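Local coordinates for protein neuraminidase (Influenza A virus, PDB 4K3Y) that probably serves as the neuraminidase-like surface glycoprotein of a bat influenza A virus, built as a calcium-binding six-bladed beta propeller, at residues D119-I124 with T131-P136; G191-F196 with G210-N215; F196-Y201 with G263-M268; C335-I340 with N351-F356. One frame throughout, in Å; residues are numbered along the deposited sequence.

Contact 1 (D119-I124 with T131-P136)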
loop_
_atom_site.group_PDB
_atom_site.type_symbol
_atom_site.label_atom_id
_atom_site.label_comp_id
_atom_site.label_asym_id
_atom_site.label_seq_id
_atom_site.Cartn_x
_atom_site.Cartn_y
_atom_site.Cartn_z
ATOM N N ASP C 119 31.110 -2.863 -13.453
ATOM C CA ASP C 119 31.802 -3.410 -14.619
ATOM C C ASP C 119 31.435 -4.882 -14.845
ATOM O O ASP C 119 31.995 -5.556 -15.727
ATOM C CB ASP C 119 33.318 -3.238 -14.452
ATOM C CG ASP C 119 33.778 -3.437 -13.009
ATOM O OD1 ASP C 119 33.333 -4.412 -12.360
ATOM O OD2 ASP C 119 34.584 -2.608 -12.526
ATOM N N GLY C 120 30.488 -5.367 -14.040
ATOM C CA GLY C 120 30.029 -6.737 -14.135
ATOM C C GLY C 120 30.380 -7.646 -12.965
ATOM O O GLY C 120 30.680 -8.824 -13.163
ATOM N N PHE C 121 30.350 -7.118 -11.746
ATOM C CA PHE C 121 30.377 -7.983 -10.567
ATOM C C PHE C 121 28.932 -8.271 -10.155
ATOM O O PHE C 121 28.007 -7.540 -10.518
ATOM C CB PHE C 121 31.124 -7.328 -9.409
ATOM C CG PHE C 121 30.531 -6.011 -8.982
ATOM C CD1 PHE C 121 30.921 -4.828 -9.600
ATOM C CD2 PHE C 121 29.575 -5.955 -7.973
ATOM C CE1 PHE C 121 30.373 -3.614 -9.219
ATOM C CE2 PHE C 121 29.021 -4.745 -7.592
ATOM C CZ PHE C 121 29.422 -3.571 -8.213
ATOM N N VAL C 122 28.729 -9.340 -9.406
ATOM C CA VAL C 122 27.388 -9.647 -8.949
ATOM C C VAL C 122 27.239 -9.371 -7.459
ATOM O O VAL C 122 27.971 -9.923 -6.643
ATOM C CB VAL C 122 27.018 -11.099 -9.243
ATOM C CG1 VAL C 122 25.739 -11.478 -8.504
ATOM C CG2 VAL C 122 26.870 -11.292 -10.747
ATOM N N SER C 123 26.294 -8.507 -7.108
ATOM C CA SER C 123 25.965 -8.291 -5.709
ATOM C C SER C 123 24.804 -9.205 -5.347
ATOM O O SER C 123 23.898 -9.423 -6.154
ATOM C CB SER C 123 25.643 -6.814 -5.426
ATOM O OG SER C 123 24.616 -6.311 -6.270
ATOM N N ILE C 124 24.852 -9.781 -4.152
ATOM C CA ILE C 124 23.742 -10.611 -3.679
ATOM C C ILE C 124 22.976 -9.918 -2.549
ATOM O O ILE C 124 23.558 -9.523 -1.532
ATOM C CB ILE C 124 24.210 -12.012 -3.234
ATOM C CG1 ILE C 124 25.058 -12.655 -4.341
ATOM C CG2 ILE C 124 23.007 -12.879 -2.858
ATOM C CD1 ILE C 124 25.525 -14.059 -4.037
ATOM N N THR C 131 24.592 -9.499 1.024
ATOM C CA THR C 131 25.021 -10.630 1.834
ATOM C C THR C 131 26.231 -11.324 1.227
ATOM O O THR C 131 26.933 -12.083 1.909
ATOM C CB THR C 131 23.874 -11.636 2.064
ATOM O OG1 THR C 131 23.269 -11.968 0.806
ATOM C CG2 THR C 131 22.818 -11.035 2.986
ATOM N N ASP C 132 26.476 -11.053 -0.053
ATOM C CA ASP C 132 27.642 -11.592 -0.725
ATOM C C ASP C 132 27.929 -10.826 -2.005
ATOM O O ASP C 132 27.129 -10.004 -2.448
ATOM C CB ASP C 132 27.447 -13.081 -1.036
ATOM C CG ASP C 132 28.678 -13.921 -0.703
ATOM O OD1 ASP C 132 29.809 -13.370 -0.649
ATOM O OD2 ASP C 132 28.502 -15.141 -0.493
ATOM N N THR C 133 29.085 -11.106 -2.592
ATOM C CA THR C 133 29.451 -10.504 -3.856
ATOM C C THR C 133 30.327 -11.474 -4.662
ATOM O O THR C 133 31.227 -12.117 -4.107
ATOM C CB THR C 133 30.147 -9.139 -3.643
ATOM O OG1 THR C 133 30.448 -8.543 -4.909
ATOM C CG2 THR C 133 31.430 -9.301 -2.847
ATOM N N ILE C 134 30.043 -11.598 -5.961
ATOM C CA ILE C 134 30.758 -12.537 -6.822
ATOM C C ILE C 134 31.512 -11.832 -7.944
ATOM O O ILE C 134 30.995 -10.887 -8.545
ATOM C CB ILE C 134 29.801 -13.566 -7.431
ATOM C CG1 ILE C 134 29.055 -14.313 -6.322
ATOM C CG2 ILE C 134 30.569 -14.541 -8.319
ATOM C CD1 ILE C 134 28.081 -15.369 -6.840
ATOM N N HIS C 135 32.731 -12.298 -8.229
ATOM C CA HIS C 135 33.600 -11.617 -9.195
ATOM C C HIS C 135 34.079 -12.484 -10.355
ATOM O O HIS C 135 34.265 -13.703 -10.208
ATOM C CB HIS C 135 34.786 -10.977 -8.478
ATOM C CG HIS C 135 34.376 -10.013 -7.421
ATOM N ND1 HIS C 135 34.053 -10.408 -6.137
ATOM C CD2 HIS C 135 34.189 -8.669 -7.458
ATOM C CE1 HIS C 135 33.713 -9.351 -5.426
ATOM N NE2 HIS C 135 33.787 -8.282 -6.204
ATOM N N PRO C 136 34.274 -11.849 -11.523
ATOM C CA PRO C 136 34.721 -12.590 -12.709
ATOM C C PRO C 136 36.166 -13.055 -12.597
ATOM O O PRO C 136 37.051 -12.279 -12.247
ATOM C CB PRO C 136 34.564 -11.568 -13.851
ATOM C CG PRO C 136 34.584 -10.222 -13.174
ATOM C CD PRO C 136 33.975 -10.432 -11.818
#
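Val122 and Ile134 face each other as a hydrogen-bonded antiparallel pair: Val122 N reaches Ile134 O at 2.9 Å, and Ile134 N returns to Val122 O at 2.8 Å. Two residues on, Ile124 N binds Asp132 O and Ile124 O receives Thr131 N. The Thr133 hydroxyl adds a weak bond from OG1 to Val122 O (3.3 Å), possible because OG1 stands anti to its backbone N (chi1 -178°). On the apolar face of Val122, Ile124 and Ile134, the CD1 tips of Ile124 and Ile134 meet at 4.0 Å; branched aliphatics suit this buried side: Ile124 and Ile134 pack on strands 170-177 and 155-162 of the next sheet, Val122 on adjoining strand 111-117. Asp132 ends this face, CB 3.7 Å from Ile124 CD1 and OD2 satisfied by Ser181 N. Phe121 CB lies 3.9 Å from His135 CD2. Thr133 and His135 touch Thr359 and Ser362 of a neighbouring subunit. Apolar on one face but for Asp132, the hairpin lies between its blade packing and that subunit.

Contact 2 (G191-F196 with G210-N215). With CA (calcium ion), chain M.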
loop_
_atom_site.group_PDB
_atom_site.type_symbol
_atom_site.label_atom_id
_atom_site.label_comp_id
_atom_site.label_asym_id
_atom_site.label_seq_id
_atom_site.Cartn_x
_atom_site.Cartn_y
_atom_site.Cartn_z
ATOM N N GLY C 191 32.954 -26.946 -25.725
ATOM C CA GLY C 191 32.352 -27.195 -27.021
ATOM C C GLY C 191 30.973 -26.603 -27.226
ATOM O O GLY C 191 30.450 -26.656 -28.338
ATOM N N PHE C 192 30.373 -26.054 -26.167
ATOM C CA PHE C 192 29.105 -25.326 -26.304
ATOM C C PHE C 192 28.997 -24.096 -25.407
ATOM O O PHE C 192 29.870 -23.829 -24.574
ATOM C CB PHE C 192 27.896 -26.240 -26.071
ATOM C CG PHE C 192 27.800 -26.787 -24.673
ATOM C CD1 PHE C 192 28.581 -27.864 -24.286
ATOM C CD2 PHE C 192 26.920 -26.238 -23.751
ATOM C CE1 PHE C 192 28.497 -28.378 -23.005
ATOM C CE2 PHE C 192 26.827 -26.750 -22.460
ATOM C CZ PHE C 192 27.618 -27.822 -22.089
ATOM N N ASN C 193 27.907 -23.357 -25.596
ATOM C CA ASN C 193 27.606 -22.158 -24.815
ATOM C C ASN C 193 26.273 -22.333 -24.056
ATOM O O ASN C 193 25.335 -22.945 -24.581
ATOM C CB ASN C 193 27.580 -20.938 -25.743
ATOM C CG ASN C 193 27.113 -19.672 -25.045
ATOM O OD1 ASN C 193 27.629 -19.304 -23.978
ATOM N ND2 ASN C 193 26.120 -18.998 -25.639
ATOM N N PHE C 194 26.190 -21.805 -22.831
ATOM C CA PHE C 194 25.044 -22.064 -21.956
ATOM C C PHE C 194 24.537 -20.809 -21.223
ATOM O O PHE C 194 24.723 -20.672 -20.001
ATOM C CB PHE C 194 25.421 -23.147 -20.935
ATOM C CG PHE C 194 24.237 -23.807 -20.280
ATOM C CD1 PHE C 194 23.413 -24.655 -21.013
ATOM C CD2 PHE C 194 23.951 -23.597 -18.928
ATOM C CE1 PHE C 194 22.311 -25.285 -20.418
ATOM C CE2 PHE C 194 22.858 -24.224 -18.330
ATOM C CZ PHE C 194 22.034 -25.070 -19.080
ATOM N N GLU C 195 23.893 -19.902 -21.954
ATOM C CA GLU C 195 23.440 -18.627 -21.360
ATOM C C GLU C 195 21.982 -18.645 -20.914
ATOM O O GLU C 195 21.177 -19.404 -21.451
ATOM C CB GLU C 195 23.647 -17.459 -22.336
ATOM C CG GLU C 195 25.082 -17.278 -22.817
ATOM C CD GLU C 195 25.974 -16.562 -21.813
ATOM O OE1 GLU C 195 25.465 -15.781 -20.974
ATOM O OE2 GLU C 195 27.199 -16.778 -21.879
ATOM N N PHE C 196 21.656 -17.806 -19.930
ATOM C CA PHE C 196 20.267 -17.616 -19.470
ATOM C C PHE C 196 19.458 -18.876 -19.176
ATOM O O PHE C 196 18.331 -18.989 -19.664
ATOM C CB PHE C 196 19.476 -16.820 -20.520
ATOM C CG PHE C 196 20.247 -15.701 -21.115
ATOM C CD1 PHE C 196 20.701 -14.659 -20.310
ATOM C CD2 PHE C 196 20.537 -15.686 -22.469
ATOM C CE1 PHE C 196 21.430 -13.611 -20.847
ATOM C CE2 PHE C 196 21.265 -14.632 -23.021
ATOM C CZ PHE C 196 21.712 -13.593 -22.198
ATOM N N GLY C 210 19.162 -23.980 -21.390
ATOM C CA GLY C 210 20.004 -22.842 -21.705
ATOM C C GLY C 210 19.836 -22.369 -23.140
ATOM O O GLY C 210 19.042 -22.929 -23.907
ATOM N N THR C 211 20.591 -21.329 -23.488
ATOM C CA THR C 211 20.625 -20.781 -24.840
ATOM C C THR C 211 22.062 -20.828 -25.379
ATOM O O THR C 211 22.984 -20.283 -24.753
ATOM C CB THR C 211 20.099 -19.314 -24.866
ATOM O OG1 THR C 211 18.771 -19.269 -24.328
ATOM C CG2 THR C 211 20.084 -18.757 -26.292
ATOM N N ASN C 212 22.261 -21.487 -26.522
ATOM C CA ASN C 212 23.586 -21.486 -27.137
ATOM C C ASN C 212 23.699 -20.423 -28.234
ATOM O O ASN C 212 23.177 -20.609 -29.361
ATOM C CB ASN C 212 23.912 -22.855 -27.729
ATOM C CG ASN C 212 25.388 -23.037 -28.006
ATOM O OD1 ASN C 212 26.095 -22.100 -28.384
ATOM N ND2 ASN C 212 25.864 -24.261 -27.826
ATOM N N LEU C 213 24.396 -19.330 -27.910
ATOM C CA LEU C 213 24.608 -18.242 -28.867
ATOM C C LEU C 213 25.817 -18.436 -29.799
ATOM O O LEU C 213 26.186 -17.547 -30.581
ATOM C CB LEU C 213 24.636 -16.862 -28.183
ATOM C CG LEU C 213 23.301 -16.469 -27.538
ATOM C CD1 LEU C 213 23.239 -16.949 -26.089
ATOM C CD2 LEU C 213 23.065 -14.975 -27.634
ATOM N N TRP C 214 26.408 -19.619 -29.729
ATOM C CA TRP C 214 27.635 -19.906 -30.451
ATOM C C TRP C 214 27.433 -20.827 -31.651
ATOM O O TRP C 214 27.605 -20.397 -32.793
ATOM C CB TRP C 214 28.658 -20.510 -29.485
ATOM C CG TRP C 214 29.942 -20.966 -30.109
ATOM C CD1 TRP C 214 30.455 -20.600 -31.325
ATOM C CD2 TRP C 214 30.884 -21.876 -29.531
ATOM N NE1 TRP C 214 31.659 -21.232 -31.536
ATOM C CE2 TRP C 214 31.946 -22.022 -30.454
ATOM C CE3 TRP C 214 30.933 -22.582 -28.322
ATOM C CZ2 TRP C 214 33.045 -22.845 -30.205
ATOM C CZ3 TRP C 214 32.024 -23.400 -28.077
ATOM C CH2 TRP C 214 33.065 -23.526 -29.017
ATOM N N ASN C 215 27.062 -22.081 -31.386
ATOM C CA ASN C 215 27.145 -23.152 -32.380
ATOM C C ASN C 215 25.997 -24.171 -32.340
ATOM O O ASN C 215 26.181 -25.319 -32.742
ATOM C CB ASN C 215 28.450 -23.915 -32.158
ATOM C CG ASN C 215 28.592 -24.397 -30.728
ATOM O OD1 ASN C 215 27.730 -24.148 -29.888
ATOM N ND2 ASN C 215 29.671 -25.102 -30.448
HETATM CA CA CA M . 21.414 -20.332 -31.582
#
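Asn212 reaches from the end of strand 205-211 to the backbone of Phe192 and Asn193, and its side chain organises an Asx turn beside a calcium site of the propeller. Its CB lies 3.5 Å from Asn193 O. CG, anti to the backbone N (chi1 -163°), carries the amide across to the facing chain. There OD1 touches Asn193 CB and turns back to be gripped by two backbone donors, Trp214 N at 2.8 Å in the carbonyl plane and Asn215 N at 3.2 Å from well above it. These two bonds hold the loop's bend and fix the rotation of the amide. The other branch, ND2, lies 3.3 Å from Phe192 CB and makes a weak bond to Asn215 OD1. Asparagine suits the place: its short side chain lets OD1 accept two and three residues on. The adjoining amide, Asn215, spends its ND2 on Gly191 O (2.7 Å), while the Trp214 indole presses CZ3 against Gly191 C. Farther back, Glu195 and Thr211 form a hydrogen-bonded antiparallel pair, and Gly210 CA sits over the face of the Phe194 ring, 4.1 Å from its centroid; a CB on Gly210 would run into Phe194 CD1, so glycine leaves the ring its room. The Glu195 carboxylate meets Arg143 in a salt bridge. Asn212 O itself points to the calcium ion at 2.9 Å, alongside the carbonyl oxygens of Gly262 and Asp216.

Contact 3 (F196-Y201 with G263-M268); sequences FPTCYY and GIQGFM
The Phe196 ring meets Gln265 CB obliquely, has Glu195 CB over one face and Thr211 CB at its edge. Phe196 CB itself lies over the face of the Gln265 amide, 3.6 Å from its CD and 3.5 Å from its NE2. Gln265 is extended, with CG anti to the backbone N (chi1 176°), which carries the amide to the corner where the chain turns. NE2 there gives Phe196 O a weak bond at 3.3 Å, bent to 127°, while its stronger bond goes to Ala146 O. A long amide suits this buried spot, since it can bridge two separate carbonyls. The smaller Thr198 fits beside it: its CG2 lies 3.6 Å from Gln265 NE2, and its OG1 is 3.7 Å from Phe267 CB. Tyr200 CE1 comes to 4.1 Å from Met268 O, and its hydroxyl goes on to Glu270 O. Buried near the chain's centre, the contact sets strand 197-202, the innermost of its blade, against the loop leading into strand 268-269, with strand 315-322 packed on Phe267 and Tyr200.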
loop_
_atom_site.group_PDB
_atom_site.type_symbol
_atom_site.label_atom_id
_atom_site.label_comp_id
_atom_site.label_asym_id
_atom_site.label_seq_id
_atom_site.Cartn_x
_atom_site.Cartn_y
_atom_site.Cartn_z
ATOM N N PHE C 196 21.656 -17.806 -19.930
ATOM C CA PHE C 196 20.267 -17.616 -19.470
ATOM C C PHE C 196 19.458 -18.876 -19.176
ATOM O O PHE C 196 18.331 -18.989 -19.664
ATOM C CB PHE C 196 19.476 -16.820 -20.520
ATOM C CG PHE C 196 20.247 -15.701 -21.115
ATOM C CD1 PHE C 196 20.701 -14.659 -20.310
ATOM C CD2 PHE C 196 20.537 -15.686 -22.469
ATOM C CE1 PHE C 196 21.430 -13.611 -20.847
ATOM C CE2 PHE C 196 21.265 -14.632 -23.021
ATOM C CZ PHE C 196 21.712 -13.593 -22.198
ATOM N N PRO C 197 20.004 -19.822 -18.389
ATOM C CA PRO C 197 19.141 -20.990 -18.141
ATOM C C PRO C 197 17.849 -20.632 -17.386
ATOM O O PRO C 197 17.872 -19.793 -16.475
ATOM C CB PRO C 197 20.021 -21.907 -17.281
ATOM C CG PRO C 197 21.085 -21.006 -16.697
ATOM C CD PRO C 197 21.311 -19.926 -17.712
ATOM N N THR C 198 16.734 -21.230 -17.801
ATOM C CA THR C 198 15.489 -21.164 -17.043
ATOM C C THR C 198 15.246 -22.551 -16.506
ATOM O O THR C 198 15.470 -23.558 -17.192
ATOM C CB THR C 198 14.272 -20.721 -17.887
ATOM O OG1 THR C 198 14.385 -21.247 -19.217
ATOM C CG2 THR C 198 14.224 -19.241 -17.970
ATOM N N CYS C 199 14.783 -22.611 -15.273
ATOM C CA CYS C 199 14.833 -23.873 -14.568
ATOM C C CYS C 199 13.514 -24.241 -13.909
ATOM O O CYS C 199 12.661 -23.384 -13.680
ATOM C CB CYS C 199 15.971 -23.836 -13.539
ATOM S SG CYS C 199 17.559 -23.224 -14.193
ATOM N N TYR C 200 13.358 -25.526 -13.609
ATOM C CA TYR C 200 12.261 -26.003 -12.774
ATOM C C TYR C 200 12.756 -27.159 -11.917
ATOM O O TYR C 200 13.775 -27.775 -12.218
ATOM C CB TYR C 200 11.057 -26.419 -13.623
ATOM C CG TYR C 200 11.302 -27.595 -14.542
ATOM C CD1 TYR C 200 11.923 -27.430 -15.777
ATOM C CD2 TYR C 200 10.888 -28.868 -14.183
ATOM C CE1 TYR C 200 12.136 -28.513 -16.615
ATOM C CE2 TYR C 200 11.100 -29.949 -15.010
ATOM C CZ TYR C 200 11.724 -29.766 -16.224
ATOM O OH TYR C 200 11.929 -30.838 -17.048
ATOM N N TYR C 201 12.047 -27.445 -10.838
ATOM C CA TYR C 201 12.399 -28.575 -9.981
ATOM C C TYR C 201 11.360 -29.684 -10.094
ATOM O O TYR C 201 10.149 -29.425 -10.050
ATOM C CB TYR C 201 12.496 -28.126 -8.512
ATOM C CG TYR C 201 12.753 -29.250 -7.533
ATOM C CD1 TYR C 201 14.046 -29.707 -7.309
ATOM C CD2 TYR C 201 11.709 -29.859 -6.836
ATOM C CE1 TYR C 201 14.300 -30.736 -6.422
ATOM C CE2 TYR C 201 11.953 -30.897 -5.943
ATOM C CZ TYR C 201 13.254 -31.330 -5.739
ATOM O OH TYR C 201 13.534 -32.360 -4.858
ATOM N N GLY C 263 20.794 -16.260 -30.689
ATOM C CA GLY C 263 19.857 -16.980 -29.846
ATOM C C GLY C 263 19.106 -16.128 -28.841
ATOM O O GLY C 263 19.489 -15.005 -28.535
ATOM N N ILE C 264 18.030 -16.674 -28.303
ATOM C CA ILE C 264 17.250 -15.943 -27.321
ATOM C C ILE C 264 16.873 -16.897 -26.187
ATOM O O ILE C 264 16.771 -18.109 -26.393
ATOM C CB ILE C 264 16.019 -15.306 -27.987
ATOM C CG1 ILE C 264 15.418 -14.215 -27.090
ATOM C CG2 ILE C 264 14.991 -16.384 -28.391
ATOM C CD1 ILE C 264 14.708 -13.142 -27.880
ATOM N N GLN C 265 16.720 -16.360 -24.986
ATOM C CA GLN C 265 16.326 -17.163 -23.836
ATOM C C GLN C 265 14.976 -17.790 -24.110
ATOM O O GLN C 265 14.040 -17.126 -24.583
ATOM C CB GLN C 265 16.257 -16.279 -22.593
ATOM C CG GLN C 265 15.777 -16.913 -21.320
ATOM C CD GLN C 265 15.973 -15.952 -20.161
ATOM O OE1 GLN C 265 15.864 -14.724 -20.336
ATOM N NE2 GLN C 265 16.315 -16.491 -18.984
ATOM N N GLY C 266 14.893 -19.081 -23.817
ATOM C CA GLY C 266 13.683 -19.841 -24.034
ATOM C C GLY C 266 13.867 -21.148 -23.319
ATOM O O GLY C 266 14.945 -21.398 -22.757
ATOM N N PHE C 267 12.840 -21.991 -23.364
ATOM C CA PHE C 267 12.795 -23.161 -22.499
ATOM C C PHE C 267 12.354 -24.430 -23.216
ATOM O O PHE C 267 11.745 -24.396 -24.295
ATOM C CB PHE C 267 11.846 -22.892 -21.310
ATOM C CG PHE C 267 10.407 -22.630 -21.724
ATOM C CD1 PHE C 267 9.969 -21.330 -21.995
ATOM C CD2 PHE C 267 9.492 -23.682 -21.841
ATOM C CE1 PHE C 267 8.651 -21.082 -22.386
ATOM C CE2 PHE C 267 8.162 -23.433 -22.231
ATOM C CZ PHE C 267 7.747 -22.139 -22.509
ATOM N N MET C 268 12.689 -25.550 -22.588
ATOM C CA MET C 268 12.147 -26.854 -22.917
ATOM C C MET C 268 11.646 -27.449 -21.602
ATOM O O MET C 268 12.195 -27.147 -20.529
ATOM C CB MET C 268 13.229 -27.748 -23.519
ATOM C CG MET C 268 13.722 -27.335 -24.914
ATOM S SD MET C 268 15.171 -28.280 -25.440
ATOM C CE MET C 268 15.419 -27.668 -27.119
#

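Contact 4 (C335-I340 with N351-F356); sequences CFWIEI and NDLITF
Ile354 O takes the nearly straight bond from Ile338 N at 2.8 Å (173° at the hydrogen), and Trp337 CA lies 3.4 Å from the same oxygen, a CA-H...O contact. Matching hydrogen-bonded pairs lie to each side, Phe336 with Phe356 and Ile340 with Asp352, though Asp352 N to Ile340 O is weak. On the face of Phe336, Ile338, Ile340, Ile354 and Phe356, bulky apolar groups suit the packing against strand 306-311. Phe356 CB sits over the Phe336 ring, 3.8 Å from its centroid, while the two rings are slid apart with planes 23° from parallel; Ile338 CD1 touches Phe356 CE1, and Ile340 CG1 meets Ile354 CG1 at 3.7 Å. The other face brings Trp337 CB against Thr355 CG2 and Leu353 CD2. There Glu339 OE2 lies 3.6 Å from Asn351 CB; Arg318 and Asn44 bind its buried carboxylate. A disulfide from Cys335 to Cys357 ties the two strands. This is the central hairpin of a four-stranded antiparallel propeller blade whose outermost strand, 20-26, comes from the N-terminal region.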
loop_
_atom_site.group_PDB
_atom_site.type_symbol
_atom_site.label_atom_id
_atom_site.label_comp_id
_atom_site.label_asym_id
_atom_site.label_seq_id
_atom_site.Cartn_x
_atom_site.Cartn_y
_atom_site.Cartn_z
ATOM N N CYS C 335 4.672 -23.226 -14.798
ATOM C CA CYS C 335 4.225 -22.113 -15.631
ATOM C C CYS C 335 5.361 -21.552 -16.477
ATOM O O CYS C 335 6.538 -21.838 -16.232
ATOM C CB CYS C 335 3.699 -20.979 -14.744
ATOM S SG CYS C 335 2.327 -21.430 -13.683
ATOM N N PHE C 336 5.012 -20.733 -17.460
ATOM C CA PHE C 336 6.037 -19.956 -18.160
ATOM C C PHE C 336 5.605 -18.518 -18.445
ATOM O O PHE C 336 4.402 -18.204 -18.496
ATOM C CB PHE C 336 6.563 -20.667 -19.430
ATOM C CG PHE C 336 5.529 -20.895 -20.484
ATOM C CD1 PHE C 336 5.261 -19.911 -21.432
ATOM C CD2 PHE C 336 4.848 -22.107 -20.562
ATOM C CE1 PHE C 336 4.304 -20.120 -22.427
ATOM C CE2 PHE C 336 3.888 -22.326 -21.563
ATOM C CZ PHE C 336 3.617 -21.328 -22.490
ATOM N N TRP C 337 6.602 -17.647 -18.582
ATOM C CA TRP C 337 6.368 -16.267 -18.970
ATOM C C TRP C 337 6.989 -16.026 -20.344
ATOM O O TRP C 337 8.040 -16.580 -20.665
ATOM C CB TRP C 337 6.956 -15.290 -17.944
ATOM C CG TRP C 337 8.425 -15.527 -17.658
ATOM C CD1 TRP C 337 8.940 -16.201 -16.598
ATOM C CD2 TRP C 337 9.551 -15.087 -18.440
ATOM N NE1 TRP C 337 10.311 -16.208 -16.657
ATOM C CE2 TRP C 337 10.715 -15.532 -17.777
ATOM C CE3 TRP C 337 9.689 -14.360 -19.632
ATOM C CZ2 TRP C 337 12.006 -15.291 -18.270
ATOM C CZ3 TRP C 337 10.975 -14.120 -20.123
ATOM C CH2 TRP C 337 12.115 -14.587 -19.439
ATOM N N ILE C 338 6.322 -15.194 -21.137
ATOM C CA ILE C 338 6.806 -14.765 -22.435
ATOM C C ILE C 338 6.930 -13.247 -22.485
ATOM O O ILE C 338 5.922 -12.546 -22.386
ATOM C CB ILE C 338 5.802 -15.135 -23.533
ATOM C CG1 ILE C 338 5.432 -16.623 -23.476
ATOM C CG2 ILE C 338 6.334 -14.724 -24.912
ATOM C CD1 ILE C 338 4.444 -17.036 -24.576
ATOM N N GLU C 339 8.150 -12.734 -22.661
ATOM C CA GLU C 339 8.343 -11.297 -22.922
ATOM C C GLU C 339 7.977 -10.910 -24.381
ATOM O O GLU C 339 8.353 -11.576 -25.351
ATOM C CB GLU C 339 9.756 -10.842 -22.539
ATOM C CG GLU C 339 9.921 -9.322 -22.386
ATOM C CD GLU C 339 11.268 -8.921 -21.761
ATOM O OE1 GLU C 339 12.327 -9.507 -22.121
ATOM O OE2 GLU C 339 11.263 -8.011 -20.900
ATOM N N ILE C 340 7.233 -9.814 -24.489
ATOM C CA ILE C 340 6.571 -9.329 -25.699
ATOM C C ILE C 340 7.122 -7.942 -26.066
ATOM O O ILE C 340 7.267 -7.081 -25.198
ATOM C CB ILE C 340 5.045 -9.176 -25.374
ATOM C CG1 ILE C 340 4.410 -10.542 -25.183
ATOM C CG2 ILE C 340 4.295 -8.364 -26.393
ATOM C CD1 ILE C 340 4.975 -11.566 -26.110
ATOM N N ASN C 351 8.514 -3.385 -23.314
ATOM C CA ASN C 351 8.066 -4.757 -23.160
ATOM C C ASN C 351 6.917 -4.889 -22.176
ATOM O O ASN C 351 6.800 -4.079 -21.243
ATOM C CB ASN C 351 9.216 -5.600 -22.612
ATOM C CG ASN C 351 10.505 -5.404 -23.385
ATOM O OD1 ASN C 351 10.823 -6.189 -24.274
ATOM N ND2 ASN C 351 11.248 -4.353 -23.055
ATOM N N ASP C 352 6.075 -5.903 -22.379
ATOM C CA ASP C 352 5.557 -6.632 -21.211
ATOM C C ASP C 352 5.401 -8.128 -21.355
ATOM O O ASP C 352 6.162 -8.784 -22.063
ATOM C CB ASP C 352 4.303 -6.019 -20.586
ATOM C CG ASP C 352 3.216 -5.830 -21.569
ATOM O OD1 ASP C 352 3.430 -6.193 -22.740
ATOM O OD2 ASP C 352 2.151 -5.324 -21.172
ATOM N N LEU C 353 4.387 -8.646 -20.675
ATOM C CA LEU C 353 4.416 -10.013 -20.209
ATOM C C LEU C 353 3.095 -10.721 -20.403
ATOM O O LEU C 353 2.024 -10.147 -20.127
ATOM C CB LEU C 353 4.727 -9.978 -18.721
ATOM C CG LEU C 353 5.981 -10.649 -18.206
ATOM C CD1 LEU C 353 5.629 -11.327 -16.900
ATOM C CD2 LEU C 353 6.477 -11.643 -19.217
ATOM N N ILE C 354 3.180 -11.964 -20.882
ATOM C CA ILE C 354 2.066 -12.903 -20.827
ATOM C C ILE C 354 2.602 -14.088 -20.049
ATOM O O ILE C 354 3.794 -14.431 -20.175
ATOM C CB ILE C 354 1.685 -13.414 -22.204
ATOM C CG1 ILE C 354 1.744 -12.280 -23.202
ATOM C CG2 ILE C 354 0.270 -14.031 -22.206
ATOM C CD1 ILE C 354 0.758 -12.474 -24.261
ATOM N N THR C 355 1.739 -14.706 -19.244
ATOM C CA THR C 355 2.129 -15.896 -18.499
ATOM C C THR C 355 1.130 -17.019 -18.765
ATOM O O THR C 355 -0.031 -16.766 -19.092
ATOM C CB THR C 355 2.268 -15.611 -16.987
ATOM O OG1 THR C 355 1.058 -15.032 -16.502
ATOM C CG2 THR C 355 3.408 -14.644 -16.714
ATOM N N PHE C 356 1.587 -18.256 -18.629
ATOM C CA PHE C 356 0.751 -19.409 -18.919
ATOM C C PHE C 356 1.054 -20.426 -17.854
ATOM O O PHE C 356 2.209 -20.565 -17.457
ATOM C CB PHE C 356 1.124 -20.015 -20.282
ATOM C CG PHE C 356 0.573 -19.268 -21.460
ATOM C CD1 PHE C 356 1.302 -18.236 -22.061
ATOM C CD2 PHE C 356 -0.675 -19.608 -21.991
ATOM C CE1 PHE C 356 0.777 -17.537 -23.167
ATOM C CE2 PHE C 356 -1.197 -18.921 -23.088
ATOM C CZ PHE C 356 -0.477 -17.884 -23.682
#

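How the contacts relate
The four contacts fall mainly in three blades of one six-bladed propeller and the loops between them. Contact 1, in the blade spanning 101-134, stands apart, its centre 22 Å from those of contacts 2 and 3 and 28 Å from that of contact 4. Contacts 2 and 3 share Phe196 and the sheet of strands 197-202 and 205-211; their segments alternate along the chain, and Thr211 OG1 to Ile264 O links them directly, from calcium-site loop to propeller centre. Contact 4 comes last, its centre about 13 Å from that of contact 3, and Phe267 packs on Phe336 between them. Contact 1 thus lies farthest out, contact 3 nearest the chain's centre, and contacts 2 and 4 on opposite sides of it.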